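Local coordinates for putative fimbrial associated sortase-like protein (PDB 6BWE), which catalyses pilus polymerization as a pilin-specific, class C sortase, cross-linking pilin subunits to one another by transpeptidation, at the interface of chains A and B. Numbering follows the deposited sequence. Chains: chain A/B, Putative fimbrial associated sortase-like protein.

The interface of chains A and B. Residues chain A 44-45, 109-110; chain B 42-43.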
ATOM      1  N   PHE A  44       2.188  -1.869   3.435  1.00 26.78           N
ATOM      2  CA  PHE A  44       3.548  -1.465   3.674  1.00 26.88           C
ATOM      3  C   PHE A  44       4.344  -1.911   2.468  1.00 27.70           C
ATOM      4  O   PHE A  44       3.891  -2.773   1.719  1.00 27.56           O
ATOM      5  CB  PHE A  44       4.066  -2.072   4.963  1.00 27.96           C
ATOM      6  CG  PHE A  44       4.008  -3.576   5.018  1.00 28.60           C
ATOM      7  CD1 PHE A  44       5.095  -4.339   4.648  1.00 29.39           C
ATOM      8  CD2 PHE A  44       2.877  -4.218   5.474  1.00 30.22           C
ATOM      9  CE1 PHE A  44       5.046  -5.720   4.725  1.00 31.11           C
ATOM     10  CE2 PHE A  44       2.824  -5.617   5.570  1.00 32.39           C
ATOM     11  CZ  PHE A  44       3.912  -6.365   5.181  1.00 31.52           C
ATOM     12  N   PRO A  45       5.529  -1.338   2.276  1.00 29.76           N
ATOM     13  CA  PRO A  45       6.369  -1.742   1.156  1.00 32.73           C
ATOM     14  C   PRO A  45       6.981  -3.133   1.303  1.00 35.74           C
ATOM     15  O   PRO A  45       7.675  -3.384   2.264  1.00 36.14           O
ATOM     16  CB  PRO A  45       7.464  -0.656   1.108  1.00 31.45           C
ATOM     17  CG  PRO A  45       7.094   0.349   2.134  1.00 31.57           C
ATOM     18  CD  PRO A  45       6.160  -0.297   3.096  1.00 29.53           C
ATOM     19  N   TYR A 109       8.362   4.997  -0.566  1.00 19.41           N
ATOM     20  CA  TYR A 109       7.057   5.107  -1.144  1.00 19.52           C
ATOM     21  C   TYR A 109       6.232   3.840  -0.822  1.00 19.39           C
ATOM     22  O   TYR A 109       6.733   2.708  -0.947  1.00 19.42           O
ATOM     23  CB  TYR A 109       7.166   5.300  -2.678  1.00 19.89           C
ATOM     24  CG  TYR A 109       5.777   5.346  -3.286  1.00 19.67           C
ATOM     25  CD1 TYR A 109       4.936   6.433  -3.064  1.00 19.69           C
ATOM     26  CD2 TYR A 109       5.292   4.259  -4.012  1.00 20.61           C
ATOM     27  CE1 TYR A 109       3.634   6.445  -3.589  1.00 21.06           C
ATOM     28  CE2 TYR A 109       4.020   4.256  -4.523  1.00 20.83           C
ATOM     29  CZ  TYR A 109       3.188   5.327  -4.298  1.00 20.56           C
ATOM     30  OH  TYR A 109       1.924   5.244  -4.831  1.00 22.01           O
ATOM     31  N   GLY A 110       5.002   4.038  -0.389  1.00 19.42           N
ATOM     32  CA  GLY A 110       4.154   2.939   0.073  1.00 19.52           C
ATOM     33  C   GLY A 110       4.053   2.836   1.579  1.00 19.38           C
ATOM     34  O   GLY A 110       3.341   1.950   2.089  1.00 20.10           O
TER
ATOM     35  N   VAL B  42       1.745  -0.705  -3.727  1.00 29.16           N
ATOM     36  CA  VAL B  42       3.029  -1.196  -3.258  1.00 32.56           C
ATOM     37  C   VAL B  42       2.964  -2.375  -2.299  1.00 33.10           C
ATOM     38  O   VAL B  42       3.923  -3.132  -2.166  1.00 36.88           O
ATOM     39  CB  VAL B  42       3.883   0.018  -2.726  1.00 33.23           C
ATOM     40  CG1 VAL B  42       4.752  -0.347  -1.570  1.00 35.28           C
ATOM     41  CG2 VAL B  42       4.715   0.520  -3.886  1.00 34.41           C
ATOM     42  N   GLY B  43       1.904  -2.525  -1.570  1.00 31.10           N
ATOM     43  CA  GLY B  43       1.854  -3.733  -0.726  1.00 31.28           C
ATOM     44  C   GLY B  43       0.523  -4.397  -0.962  1.00 28.00           C
ATOM     45  O   GLY B  43       0.117  -4.572  -2.091  1.00 26.41           O
TER
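B:Val42 reaches across to chain A and sets its two methyls against different surfaces: CG1 among backbone atoms of A:Pro45, A:Tyr109 and A:Gly110, CG2 beside the phenol ring of A:Tyr109. Both chains are the sortase domain of the pilus-building enzyme, a beta-barrel with a catalytic histidine and cysteine. This patch lies on loops. B:Val42 and B:Gly43 follow helix 24-39, A:Phe44 and A:Pro45 come from the same loop of the other copy, and A:Tyr109 and A:Gly110 follow strand 105-107.

The valine buries 57 Å² here, far more than any of its neighbours. Its CG1 sits 3.5 Å from the CA of A:Pro45, with the CB of the pyrrolidine ring a little farther off. Towards the other loop, the same methyl meets the CA of A:Gly110 at 3.7 Å and lies near the carbonyl oxygen of A:Tyr109. At A:Gly110 there is no side chain to stand between the methyl and the main chain.

The branch carrying CG2 turns to the phenol. It comes up along the CD2–CE2 side of the ring, displaced from the ring plane and well short of its centre, with CG2 3.8 Å from CD2 of A:Tyr109. CG of the tyrosine is anti to its backbone N and beside its carbonyl carbon (chi1 177°), which leaves the CD2–CE2 flank turned to the valine. For B:Val42, chi1 of 146° is some way from a staggered value, a sign of modest strain or imperfect fit.

Next to the valine, the CA of B:Gly43 approaches the carbonyl oxygen of A:Phe44 at 3.3 Å. Polar atoms of the two chains do not pair within this patch, so contact rests on van der Waals packing. Two-fold symmetry repeats it with the chains exchanged, though the dimer may be a crystal assembly. Catalytic A:His127 is about 18 Å from the patch centre.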